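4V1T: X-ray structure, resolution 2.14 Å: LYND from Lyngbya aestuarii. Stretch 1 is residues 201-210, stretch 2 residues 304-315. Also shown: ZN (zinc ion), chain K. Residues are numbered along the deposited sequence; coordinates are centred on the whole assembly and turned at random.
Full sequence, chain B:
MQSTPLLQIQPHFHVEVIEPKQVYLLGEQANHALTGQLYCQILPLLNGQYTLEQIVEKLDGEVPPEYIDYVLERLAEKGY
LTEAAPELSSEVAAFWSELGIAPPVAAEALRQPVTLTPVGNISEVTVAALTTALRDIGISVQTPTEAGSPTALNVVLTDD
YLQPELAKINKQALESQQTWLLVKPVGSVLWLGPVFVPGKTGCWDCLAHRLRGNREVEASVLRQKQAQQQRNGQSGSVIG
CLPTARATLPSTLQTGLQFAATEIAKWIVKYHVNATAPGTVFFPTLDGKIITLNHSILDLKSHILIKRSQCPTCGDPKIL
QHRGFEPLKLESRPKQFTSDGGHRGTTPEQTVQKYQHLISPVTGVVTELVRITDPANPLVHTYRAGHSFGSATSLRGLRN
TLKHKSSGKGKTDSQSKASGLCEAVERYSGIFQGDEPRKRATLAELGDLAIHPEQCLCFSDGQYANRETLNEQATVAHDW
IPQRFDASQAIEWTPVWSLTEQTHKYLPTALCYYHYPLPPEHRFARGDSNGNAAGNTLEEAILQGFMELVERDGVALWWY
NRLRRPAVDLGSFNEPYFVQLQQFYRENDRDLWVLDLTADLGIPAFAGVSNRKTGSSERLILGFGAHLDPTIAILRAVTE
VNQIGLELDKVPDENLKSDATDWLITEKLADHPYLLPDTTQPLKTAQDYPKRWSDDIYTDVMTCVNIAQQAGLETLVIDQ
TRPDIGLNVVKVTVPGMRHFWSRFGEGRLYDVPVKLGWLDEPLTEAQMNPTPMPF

Stretch 1 (201-210) TGCWDCLAHR
Stretch 2 (304-315) ILIKRSQCPTCG

A zinc ion joins the two stretches, each of which supplies two cysteines. Its ligands are Cys-203 SG at 2.0 Å, Cys-206 SG at 2.4 Å, and Cys-311 SG and Cys-314 SG, both at 2.3 Å. Stretch 1 runs extended through Gly-202 (phi/psi -69/161) and Cys-203 (-91/-180), then turns helical from Trp-204. Cys-203 (chi1 p) is the N-cap: its SG accepts a weak bond from Cys-206 N at 3.4 Å, while Cys-203 N donates weakly to Cys-206 SG, also at 3.4 Å. Cys-206 (m) leaves the first helical turn.

Stretch 2 is extended from Leu-305 to Arg-308, then makes a type I turn closed by Cys-311 N to Arg-308 O, 3.2 Å. Arg-308 N donates across the interface to Cys-206 SG (3.4 Å, 161°). Cys-311 (t) accepts at SG from Thr-313 N (3.4 Å) and Cys-314 N (3.5 Å); Cys-314 is p. At Cys-203, Cys-206 and Cys-311 the sulfur suits its place because it binds zinc and also accepts backbone NH groups; Cys-314 SG serves as a zinc ligand.

Beside the zinc, Thr-313 OG1 (m) donates to Asp-205 OD2 at a very short 2.3 Å. Farther along the helix, the Arg-308 guanidinium lies flat on the His-209 ring (chi1 t), centres 3.7 Å apart and planes at 6°; Arg-308 NE and NH2 find partners elsewhere in the structure, but buried His-209 ND1 has none.

Gly-202 CA lies 3.6 Å from Lys-307 CA; an ideal CB there would sit only 3.2 Å from Lys-307 CA, so glycine fits. Leu-305 (t, p) points toward stretch 1, its CD1 3.9 Å from Leu-207 CB. One water accepts from Gly-202 N (3.0 Å) and donates to Leu-305 O (2.6 Å); another donates to Cys-206 O (3.0 Å) and Ile-306 O (2.9 Å). The contact buries 717 Å², both sides summed.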

# COMPACT_ATOMS: atom_id res chain seq x y z
N THR B 201 10.36 -21.46 13.21
CA THR B 201 10.75 -20.42 12.26
C THR B 201 11.80 -20.97 11.31
O THR B 201 12.28 -22.10 11.48
CB THR B 201 11.33 -19.19 12.98
OG1 THR B 201 12.56 -19.56 13.63
CG2 THR B 201 10.34 -18.65 14.00
N GLY B 202 12.17 -20.17 10.32
CA GLY B 202 13.29 -20.51 9.47
C GLY B 202 14.58 -20.43 10.27
O GLY B 202 14.61 -19.81 11.32
N CYS B 203 15.63 -21.08 9.78
CA CYS B 203 16.94 -21.01 10.41
C CYS B 203 17.74 -19.86 9.82
O CYS B 203 17.25 -19.13 8.94
CB CYS B 203 17.66 -22.35 10.23
SG CYS B 203 18.01 -22.82 8.50
N TRP B 204 18.97 -19.66 10.29
CA TRP B 204 19.82 -18.61 9.75
C TRP B 204 20.17 -18.91 8.29
O TRP B 204 20.38 -17.99 7.50
CB TRP B 204 21.09 -18.47 10.57
CG TRP B 204 22.10 -17.58 9.93
CD1 TRP B 204 22.21 -16.22 10.06
CD2 TRP B 204 23.15 -17.98 9.05
NE1 TRP B 204 23.26 -15.76 9.30
CE2 TRP B 204 23.86 -16.82 8.68
CE3 TRP B 204 23.56 -19.21 8.54
CZ2 TRP B 204 24.96 -16.85 7.82
CZ3 TRP B 204 24.65 -19.25 7.69
CH2 TRP B 204 25.34 -18.07 7.34
N ASP B 205 20.20 -20.19 7.94
CA ASP B 205 20.51 -20.58 6.58
C ASP B 205 19.35 -20.23 5.63
O ASP B 205 19.59 -19.89 4.46
CB ASP B 205 20.80 -22.09 6.52
CG ASP B 205 21.88 -22.43 5.51
OD1 ASP B 205 22.10 -21.63 4.58
OD2 ASP B 205 22.50 -23.49 5.66
N CYS B 206 18.12 -20.36 6.12
CA CYS B 206 16.94 -19.89 5.37
C CYS B 206 17.10 -18.42 4.98
O CYS B 206 16.80 -18.02 3.86
CB CYS B 206 15.65 -20.05 6.19
SG CYS B 206 15.12 -21.75 6.52
N LEU B 207 17.56 -17.63 5.94
CA LEU B 207 17.79 -16.20 5.74
C LEU B 207 19.00 -15.97 4.83
O LEU B 207 18.95 -15.18 3.87
CB LEU B 207 17.99 -15.52 7.09
CG LEU B 207 18.43 -14.06 7.10
CD1 LEU B 207 17.36 -13.16 6.53
CD2 LEU B 207 18.79 -13.63 8.51
N ALA B 208 20.10 -16.67 5.11
CA ALA B 208 21.33 -16.48 4.35
C ALA B 208 21.09 -16.69 2.85
O ALA B 208 21.63 -15.96 2.03
CB ALA B 208 22.39 -17.43 4.86
N HIS B 209 20.27 -17.67 2.51
CA HIS B 209 19.98 -18.00 1.12
C HIS B 209 19.33 -16.81 0.40
O HIS B 209 19.53 -16.61 -0.78
CB HIS B 209 19.08 -19.23 1.04
CG HIS B 209 18.92 -19.79 -0.33
ND1 HIS B 209 17.88 -19.45 -1.17
CD2 HIS B 209 19.67 -20.70 -1.01
CE1 HIS B 209 18.00 -20.11 -2.31
NE2 HIS B 209 19.07 -20.88 -2.24
N ARG B 210 18.54 -16.03 1.13
CA ARG B 210 17.93 -14.84 0.56
C ARG B 210 18.94 -13.68 0.54
O ARG B 210 19.04 -12.95 -0.45
CB ARG B 210 16.68 -14.43 1.35
CG ARG B 210 15.54 -15.44 1.31
CD ARG B 210 14.89 -15.51 -0.07
NE ARG B 210 13.96 -16.63 -0.17
CZ ARG B 210 12.66 -16.56 0.08
NH1 ARG B 210 12.09 -15.42 0.46
NH2 ARG B 210 11.91 -17.64 -0.04
N ILE B 304 9.52 -10.41 6.28
CA ILE B 304 9.08 -11.74 6.69
C ILE B 304 10.09 -12.81 6.28
O ILE B 304 10.39 -12.96 5.10
CB ILE B 304 7.72 -12.11 6.08
CG1 ILE B 304 6.66 -11.05 6.40
CG2 ILE B 304 7.26 -13.49 6.58
CD1 ILE B 304 6.02 -11.19 7.76
N LEU B 305 10.57 -13.59 7.24
CA LEU B 305 11.43 -14.73 6.96
C LEU B 305 10.60 -15.99 6.79
O LEU B 305 9.98 -16.47 7.74
CB LEU B 305 12.46 -14.92 8.07
CG LEU B 305 13.30 -16.20 7.97
CD1 LEU B 305 14.13 -16.19 6.69
CD2 LEU B 305 14.19 -16.36 9.19
N ILE B 306 10.60 -16.54 5.58
CA ILE B 306 9.91 -17.79 5.32
C ILE B 306 10.83 -18.95 5.68
O ILE B 306 11.99 -18.98 5.29
CB ILE B 306 9.46 -17.90 3.85
CG1 ILE B 306 8.26 -16.99 3.58
CG2 ILE B 306 9.05 -19.34 3.50
CD1 ILE B 306 8.61 -15.54 3.42
N LYS B 307 10.31 -19.91 6.43
CA LYS B 307 11.03 -21.15 6.69
C LYS B 307 11.00 -21.99 5.43
O LYS B 307 9.94 -22.42 4.99
CB LYS B 307 10.39 -21.89 7.86
CG LYS B 307 10.97 -23.28 8.12
CD LYS B 307 10.28 -23.93 9.31
CE LYS B 307 10.01 -25.41 9.08
NZ LYS B 307 11.11 -26.26 9.61
N ARG B 308 12.17 -22.21 4.84
CA ARG B 308 12.27 -22.95 3.59
C ARG B 308 12.20 -24.45 3.86
O ARG B 308 13.03 -24.99 4.58
CB ARG B 308 13.57 -22.60 2.85
CG ARG B 308 13.78 -21.09 2.70
CD ARG B 308 15.06 -20.77 1.93
NE ARG B 308 15.00 -21.25 0.55
CZ ARG B 308 15.87 -22.08 -0.02
NH1 ARG B 308 16.91 -22.55 0.65
NH2 ARG B 308 15.70 -22.43 -1.29
N SER B 309 11.22 -25.11 3.27
CA SER B 309 11.03 -26.55 3.47
C SER B 309 12.20 -27.35 2.92
O SER B 309 12.50 -28.44 3.42
CB SER B 309 9.74 -27.03 2.81
OG SER B 309 8.67 -26.15 3.09
N GLN B 310 12.86 -26.80 1.90
CA GLN B 310 13.97 -27.47 1.24
C GLN B 310 15.32 -26.98 1.75
O GLN B 310 16.34 -27.16 1.09
CB GLN B 310 13.87 -27.29 -0.28
CG GLN B 310 14.22 -25.90 -0.82
CD GLN B 310 13.05 -24.94 -0.78
OE1 GLN B 310 12.32 -24.86 0.21
NE2 GLN B 310 12.87 -24.19 -1.86
N CYS B 311 15.34 -26.38 2.93
CA CYS B 311 16.58 -25.86 3.48
C CYS B 311 17.58 -26.98 3.72
O CYS B 311 17.26 -27.96 4.39
CB CYS B 311 16.33 -25.12 4.80
SG CYS B 311 17.83 -24.46 5.54
N PRO B 312 18.81 -26.84 3.18
CA PRO B 312 19.84 -27.87 3.42
C PRO B 312 20.15 -28.10 4.89
O PRO B 312 20.66 -29.16 5.23
CB PRO B 312 21.09 -27.30 2.71
CG PRO B 312 20.73 -25.93 2.25
CD PRO B 312 19.24 -25.86 2.17
N THR B 313 19.85 -27.14 5.76
CA THR B 313 20.22 -27.23 7.17
C THR B 313 19.05 -27.67 8.06
O THR B 313 19.15 -28.65 8.78
CB THR B 313 20.75 -25.88 7.67
OG1 THR B 313 21.77 -25.42 6.78
CG2 THR B 313 21.33 -26.00 9.05
N CYS B 314 17.93 -26.93 8.00
CA CYS B 314 16.80 -27.20 8.89
C CYS B 314 15.61 -27.89 8.21
O CYS B 314 14.60 -28.14 8.84
CB CYS B 314 16.33 -25.89 9.53
SG CYS B 314 15.29 -24.86 8.46
N GLY B 315 15.74 -28.20 6.92
CA GLY B 315 14.64 -28.78 6.17
C GLY B 315 15.03 -30.05 5.43
O GLY B 315 16.01 -30.71 5.79
ZN ZN K . 16.61 -23.45 7.24
O HOH W 1 10.61 -17.65 10.00
O HOH W 2 13.86 -17.73 3.53